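PDB 3FFY: putative tetrapyrrole (Corrin/porphyrin) methylase from Bacteroides fragilis, which probably catalyses 2'-O-methylation of a cytidine ribose in 16S rRNA with S-adenosylmethionine, the chain being the C-terminal half of an RsmI-family methyltransferase. Local coordinates for residues N17-F22 with E42-V47; G24-K29 with F48-H53. One frame throughout, in Å; residues are numbered along the deposited sequence. Where two conformers were deposited one is given.

Contact 1 (N17-F22 with E42-V47); sequences NEKFCF and EHRTMV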
loop_
_atom_site.group_PDB
_atom_site.type_symbol
_atom_site.label_atom_id
_atom_site.label_comp_id
_atom_site.label_asym_id
_atom_site.label_seq_id
_atom_site.Cartn_x
_atom_site.Cartn_y
_atom_site.Cartn_z
ATOM N N ASN A 17 10.000 -8.323 -1.477
ATOM C CA ASN A 17 9.763 -7.786 -2.819
ATOM C C ASN A 17 10.998 -7.500 -3.605
ATOM O O ASN A 17 10.928 -6.890 -4.676
ATOM C CB ASN A 17 8.923 -6.502 -2.746
ATOM C CG ASN A 17 9.562 -5.429 -1.878
ATOM O OD1 ASN A 17 10.795 -5.415 -1.669
ATOM N ND2 ASN A 17 8.719 -4.542 -1.334
ATOM N N GLU A 18 12.129 -7.926 -3.083
ATOM C CA GLU A 18 13.349 -7.710 -3.788
ATOM C C GLU A 18 13.620 -8.938 -4.653
ATOM O O GLU A 18 14.132 -8.789 -5.777
ATOM C CB GLU A 18 14.476 -7.384 -2.815
ATOM C CG GLU A 18 14.183 -6.094 -1.991
ATOM C CD GLU A 18 15.268 -5.782 -0.952
ATOM O OE1 GLU A 18 16.399 -6.321 -1.064
ATOM O OE2 GLU A 18 14.973 -4.995 -0.019
ATOM N N LYS A 19 13.253 -10.124 -4.149
ATOM C CA LYS A 19 13.242 -11.340 -4.952
ATOM C C LYS A 19 11.804 -11.730 -5.218
ATOM O O LYS A 19 11.013 -11.928 -4.275
ATOM C CB LYS A 19 13.965 -12.487 -4.274
ATOM C CG LYS A 19 15.459 -12.256 -4.098
ATOM C CD LYS A 19 16.244 -13.500 -4.485
ATOM C CE LYS A 19 16.482 -13.567 -6.013
ATOM N NZ LYS A 19 17.590 -12.638 -6.462
ATOM N N PHE A 20 11.460 -11.821 -6.505
ATOM C CA PHE A 20 10.083 -12.095 -6.890
ATOM C C PHE A 20 9.995 -12.678 -8.283
ATOM O O PHE A 20 10.908 -12.497 -9.113
ATOM C CB PHE A 20 9.188 -10.856 -6.751
ATOM C CG PHE A 20 9.467 -9.757 -7.741
ATOM C CD1 PHE A 20 8.848 -9.741 -8.987
ATOM C CD2 PHE A 20 10.332 -8.738 -7.429
ATOM C CE1 PHE A 20 9.109 -8.734 -9.911
ATOM C CE2 PHE A 20 10.617 -7.746 -8.345
ATOM C CZ PHE A 20 10.021 -7.739 -9.598
ATOM N N CYS A 21 8.891 -13.382 -8.503
ATOM C CA CYS A 21 8.588 -14.018 -9.755
ATOM C C CYS A 21 7.411 -13.348 -10.411
ATOM O O CYS A 21 6.274 -13.474 -9.947
ATOM C CB CYS A 21 8.243 -15.470 -9.502
ATOM S SG CYS A 21 9.623 -16.342 -8.771
ATOM N N PHE A 22 7.674 -12.638 -11.498
ATOM C CA PHE A 22 6.577 -12.129 -12.287
ATOM C C PHE A 22 6.007 -13.325 -13.027
ATOM O O PHE A 22 6.718 -13.970 -13.783
ATOM C CB PHE A 22 7.009 -11.034 -13.263
ATOM C CG PHE A 22 5.887 -10.556 -14.117
ATOM C CD1 PHE A 22 4.920 -9.710 -13.581
ATOM C CD2 PHE A 22 5.717 -11.034 -15.414
ATOM C CE1 PHE A 22 3.814 -9.288 -14.363
ATOM C CE2 PHE A 22 4.647 -10.616 -16.195
ATOM C CZ PHE A 22 3.687 -9.745 -15.655
ATOM N N GLU A 42 7.392 -22.772 -4.501
ATOM C CA GLU A 42 8.064 -21.508 -4.779
ATOM C C GLU A 42 8.218 -20.737 -3.481
ATOM O O GLU A 42 7.216 -20.433 -2.830
ATOM C CB GLU A 42 7.245 -20.708 -5.801
ATOM C CG GLU A 42 7.873 -19.388 -6.263
ATOM C CD GLU A 42 9.354 -19.522 -6.659
ATOM O OE1 GLU A 42 9.680 -20.197 -7.664
ATOM O OE2 GLU A 42 10.192 -18.928 -5.956
ATOM N N HIS A 43 9.453 -20.429 -3.098
ATOM C CA HIS A 43 9.701 -19.668 -1.876
ATOM C C HIS A 43 9.687 -18.142 -2.086
ATOM O O HIS A 43 9.603 -17.393 -1.127
ATOM C CB HIS A 43 11.014 -20.090 -1.215
ATOM C CG HIS A 43 11.022 -21.510 -0.704
ATOM N ND1 HIS A 43 10.818 -22.610 -1.521
ATOM C CD2 HIS A 43 11.248 -22.009 0.539
ATOM C CE1 HIS A 43 10.910 -23.721 -0.804
ATOM N NE2 HIS A 43 11.171 -23.386 0.449
ATOM N N ARG A 44 9.781 -17.674 -3.332
ATOM C CA ARG A 44 9.780 -16.230 -3.624
ATOM C C ARG A 44 8.334 -15.727 -3.748
ATOM O O ARG A 44 7.458 -16.475 -4.118
ATOM C CB ARG A 44 10.537 -15.908 -4.929
ATOM C CG ARG A 44 12.042 -16.300 -4.984
ATOM C CD ARG A 44 12.478 -16.443 -6.462
ATOM N NE ARG A 44 13.894 -16.791 -6.699
ATOM C CZ ARG A 44 14.688 -16.114 -7.511
ATOM N NH1 ARG A 44 14.213 -15.065 -8.163
ATOM N NH2 ARG A 44 15.950 -16.482 -7.666
ATOM N N THR A 45 8.127 -14.439 -3.444
ATOM C CA THR A 45 6.883 -13.725 -3.752
ATOM C C THR A 45 6.586 -13.895 -5.243
ATOM O O THR A 45 7.478 -13.864 -6.055
ATOM C CB THR A 45 7.031 -12.239 -3.428
ATOM O OG1 THR A 45 7.335 -12.118 -2.035
ATOM C CG2 THR A 45 5.757 -11.454 -3.762
HETATM N N MSE A 46 5.323 -14.099 -5.576
HETATM C CA MSE A 46 4.869 -14.281 -6.944
HETATM C C MSE A 46 3.983 -13.117 -7.271
HETATM O O MSE A 46 3.211 -12.666 -6.417
HETATM C CB MSE A 46 4.095 -15.576 -7.049
HETATM C CG MSE A 46 5.055 -16.751 -6.941
HETATM SE SE MSE A 46 4.209 -18.336 -6.440
HETATM C CE MSE A 46 3.943 -17.881 -4.546
ATOM N N VAL A 47 4.078 -12.638 -8.502
ATOM C CA VAL A 47 3.235 -11.534 -8.934
ATOM C C VAL A 47 2.468 -11.966 -10.164
ATOM O O VAL A 47 3.052 -12.500 -11.138
ATOM C CB VAL A 47 4.055 -10.259 -9.270
ATOM C CG1 VAL A 47 3.080 -9.128 -9.746
ATOM C CG2 VAL A 47 4.928 -9.866 -8.043
#
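Lys19 lays its CE over one face of the Arg44 guanidinium, 3.4 Å from Arg44 NH2 and shifted toward the rim, in one of two modelled Arg44 conformers, so this touch is tentative. The lysine chain, bent at chi2, chi3 and chi4, crosses an arginine that is extended from CG to NE. Phe20 comes next. Its ring meets Val47 obliquely, CD1 lying 4.0 Å from Val47 CG2, and its CB approaches the backbone oxygen of Thr45 as well as Thr45 CB. Cys21 carries the pairing of the parallel strands, whose axes run at 19° to one another: Cys21 N donates to Thr45 O at 2.9 Å, and Cys21 O accepts from Val47 N at 2.8 Å, both with N-H...O angles of 162°. Its side chain projects from the sheet face opposite Phe20, and SG touches Arg44 CD at 3.7 Å and the Glu42 carboxylate carbon CD at 3.8 Å. That carboxylate is held by Arg44 N, which donates to the anti lone pair of Glu42 OE2 at 2.9 Å. Phe22 returns to the Phe20 face, where its CD1 lies 4.3 Å from Val47 CG1. Leu10 of helix 6-12 touches both Phe20 and Val47 on this face, while Thr45 OG1 is hydrogen-bonded to Pro16 O. The chemistry thus divides along the strands: the two backbone bonds of Cys21 and the apolar contacts of Phe20 and Phe22 with Val47 hold the strand part together, whereas in the conformer modelled here Lys19 NZ and Arg44 NH2 lie close, and such like charges would probably disfavour a fixed pairing.

Contact 2 (G24-K29 with F48-H53); sequences GFLPQK and FYESPH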
loop_
_atom_site.group_PDB
_atom_site.type_symbol
_atom_site.label_atom_id
_atom_site.label_comp_id
_atom_site.label_asym_id
_atom_site.label_seq_id
_atom_site.Cartn_x
_atom_site.Cartn_y
_atom_site.Cartn_z
ATOM N N GLY A 24 2.604 -13.030 -14.461
ATOM C CA GLY A 24 1.667 -12.488 -15.461
ATOM C C GLY A 24 0.266 -13.030 -15.236
ATOM O O GLY A 24 -0.206 -13.093 -14.123
ATOM N N PHE A 25 -0.379 -13.454 -16.307
ATOM C CA PHE A 25 -1.726 -13.980 -16.266
ATOM C C PHE A 25 -1.649 -15.476 -16.217
ATOM O O PHE A 25 -0.882 -16.084 -16.964
ATOM C CB PHE A 25 -2.439 -13.590 -17.547
ATOM C CG PHE A 25 -2.693 -12.117 -17.649
ATOM C CD1 PHE A 25 -3.829 -11.555 -17.043
ATOM C CD2 PHE A 25 -1.815 -11.294 -18.318
ATOM C CE1 PHE A 25 -4.074 -10.199 -17.122
ATOM C CE2 PHE A 25 -2.058 -9.933 -18.408
ATOM C CZ PHE A 25 -3.187 -9.388 -17.795
ATOM N N LEU A 26 -2.443 -16.081 -15.354
ATOM C CA LEU A 26 -2.616 -17.531 -15.363
ATOM C C LEU A 26 -3.283 -17.985 -16.640
ATOM O O LEU A 26 -4.105 -17.269 -17.247
ATOM C CB LEU A 26 -3.502 -17.958 -14.220
ATOM C CG LEU A 26 -2.896 -18.144 -12.849
ATOM C CD1 LEU A 26 -4.087 -18.088 -11.878
ATOM C CD2 LEU A 26 -2.225 -19.520 -12.768
ATOM N N PRO A 27 -2.934 -19.179 -17.079
ATOM C CA PRO A 27 -3.704 -19.777 -18.128
ATOM C C PRO A 27 -5.160 -19.870 -17.704
ATOM O O PRO A 27 -5.439 -20.196 -16.556
ATOM C CB PRO A 27 -3.098 -21.168 -18.240
ATOM C CG PRO A 27 -1.716 -21.026 -17.722
ATOM C CD PRO A 27 -1.811 -20.016 -16.644
ATOM N N GLN A 28 -6.074 -19.559 -18.615
ATOM C CA GLN A 28 -7.503 -19.593 -18.311
ATOM C C GLN A 28 -8.021 -21.011 -18.263
ATOM O O GLN A 28 -8.970 -21.302 -17.525
ATOM C CB GLN A 28 -8.307 -18.809 -19.360
ATOM C CG GLN A 28 -8.157 -17.301 -19.254
ATOM C CD GLN A 28 -8.881 -16.721 -18.028
ATOM O OE1 GLN A 28 -10.124 -16.679 -18.001
ATOM N NE2 GLN A 28 -8.110 -16.257 -17.016
ATOM N N LYS A 29 -7.415 -21.881 -19.079
ATOM C CA LYS A 29 -7.886 -23.260 -19.247
ATOM C C LYS A 29 -6.676 -24.199 -19.373
ATOM O O LYS A 29 -5.954 -24.425 -18.397
ATOM C CB LYS A 29 -8.855 -23.371 -20.454
ATOM C CG LYS A 29 -10.155 -22.490 -20.376
ATOM C CD LYS A 29 -10.764 -22.137 -21.793
ATOM C CE LYS A 29 -10.928 -20.583 -22.029
ATOM N NZ LYS A 29 -9.737 -19.865 -22.677
ATOM N N PHE A 48 1.156 -11.768 -10.087
ATOM C CA PHE A 48 0.219 -12.116 -11.168
ATOM C C PHE A 48 -0.652 -10.898 -11.485
ATOM O O PHE A 48 -0.898 -10.054 -10.617
ATOM C CB PHE A 48 -0.759 -13.206 -10.721
ATOM C CG PHE A 48 -0.110 -14.451 -10.151
ATOM C CD1 PHE A 48 0.125 -15.558 -10.955
ATOM C CD2 PHE A 48 0.195 -14.517 -8.805
ATOM C CE1 PHE A 48 0.702 -16.711 -10.407
ATOM C CE2 PHE A 48 0.768 -15.651 -8.249
ATOM C CZ PHE A 48 1.027 -16.744 -9.050
ATOM N N TYR A 49 -1.151 -10.862 -12.721
ATOM C CA TYR A 49 -2.212 -9.939 -13.165
ATOM C C TYR A 49 -3.483 -10.731 -13.331
ATOM O O TYR A 49 -3.446 -11.902 -13.746
ATOM C CB TYR A 49 -1.854 -9.288 -14.505
ATOM C CG TYR A 49 -0.751 -8.255 -14.454
ATOM C CD1 TYR A 49 -0.574 -7.450 -13.360
ATOM C CD2 TYR A 49 0.090 -8.061 -15.532
ATOM C CE1 TYR A 49 0.412 -6.473 -13.346
ATOM C CE2 TYR A 49 1.061 -7.079 -15.520
ATOM C CZ TYR A 49 1.209 -6.302 -14.409
ATOM O OH TYR A 49 2.165 -5.320 -14.358
ATOM N N GLU A 50 -4.605 -10.100 -13.002
ATOM C CA GLU A 50 -5.888 -10.762 -13.099
ATOM C C GLU A 50 -6.999 -9.762 -13.436
ATOM O O GLU A 50 -6.891 -8.550 -13.160
ATOM C CB GLU A 50 -6.189 -11.482 -11.787
ATOM C CG GLU A 50 -7.347 -12.462 -11.831
ATOM C CD GLU A 50 -7.198 -13.448 -12.971
ATOM O OE1 GLU A 50 -6.626 -14.525 -12.694
ATOM O OE2 GLU A 50 -7.578 -13.095 -14.131
ATOM N N SER A 51 -8.068 -10.281 -14.031
ATOM C CA SER A 51 -9.237 -9.465 -14.320
ATOM C C SER A 51 -10.222 -9.541 -13.165
ATOM O O SER A 51 -10.193 -10.501 -12.342
ATOM C CB SER A 51 -9.872 -9.914 -15.625
ATOM O OG SER A 51 -10.659 -11.075 -15.458
ATOM N N PRO A 52 -11.067 -8.512 -13.045
ATOM C CA PRO A 52 -11.936 -8.459 -11.860
ATOM C C PRO A 52 -12.923 -9.644 -11.805
ATOM O O PRO A 52 -13.211 -10.153 -10.724
ATOM C CB PRO A 52 -12.699 -7.136 -12.009
ATOM C CG PRO A 52 -12.114 -6.428 -13.185
ATOM C CD PRO A 52 -11.252 -7.368 -13.959
ATOM N N HIS A 53 -13.411 -10.090 -12.961
ATOM C CA HIS A 53 -14.374 -11.188 -12.986
ATOM C C HIS A 53 -13.764 -12.551 -12.720
ATOM O O HIS A 53 -14.496 -13.494 -12.467
ATOM C CB HIS A 53 -15.127 -11.241 -14.322
ATOM C CG HIS A 53 -15.938 -10.013 -14.608
ATOM N ND1 HIS A 53 -15.376 -8.751 -14.716
ATOM C CD2 HIS A 53 -17.263 -9.856 -14.848
ATOM C CE1 HIS A 53 -16.325 -7.871 -14.996
ATOM N NE2 HIS A 53 -17.476 -8.517 -15.086
#
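Phe25 receives Tyr49 CB over one face of its ring, in a CH-pi contact with CB 3.7 Å from the ring centroid and 20° off the normal. The nearest ring carbons, CE1 and CZ, are each 3.6 Å from that CB, while Phe25 CD1 approaches Tyr49 O at 3.3 Å. The two rings are oblique, their planes at 56°, and Phe25 CE2 lies at the edge of the tyrosine ring, near its plane. Phe25 CB leaves the backbone away from the strand; with chi1 at -68° CG lies beside the backbone N, and the ring reaches back across Tyr49.

Beside this pair, Tyr49 N donates to Gly24 O at 2.8 Å from above the carbonyl plane. The same oxygen meets Phe48 CA at 3.1 Å in a CA-H...O contact and Phe48 CB at 3.4 Å, and lies at the edge of the Phe48 ring, near the ring plane. Leu26 then adds a looser apolar touch, CG to Phe48 CD1 at 4.4 Å.

Farther out, Tyr49 OH is hydrogen-bonded to Ala3 O and Phe6 N, which holds the far end of the tyrosine against the N-terminal region. Leu26 packs on helices 32-38 and 55-66, and Phe48 meets Phe62 of the latter. Glu50 OE1 is hydrogen-bonded to Thr58 OG1, while its OE2 accepts from Ser51 N at 2.9 Å, tying the carboxylate to the turn just beyond the strand end.

The parallel Gly24-Phe48 bridge and the departure of 25-29 toward helix 32-38 are characteristic of a beta-alpha-beta unit, here at the carboxyl ends of its two strands, where the first chain leaves the sheet for the crossover helix.

Overall arrangement
Contacts 1 and 2 are consecutive stages of the same parallel pairing, strand 20-24 beside 45-50, with centres about 17 Å apart. Contact 1 covers the start of the pair and is only partly buried, with charged side chains at its outer end; contact 2, at the finish, is largely buried and relies more on aromatic packing. The backbone evidence differs likewise: two cross-strand bonds in contact 1, one in contact 2, where the first chain turns off toward helix 32-38. They meet directly, Phe22 CE1 lying 3.7 Å from Tyr49 CE2 in an edge-to-face ring pair. Strand 106-110 flanks 45-50 on its other side, and 20-24 is an outermost strand of the sheet within this chain.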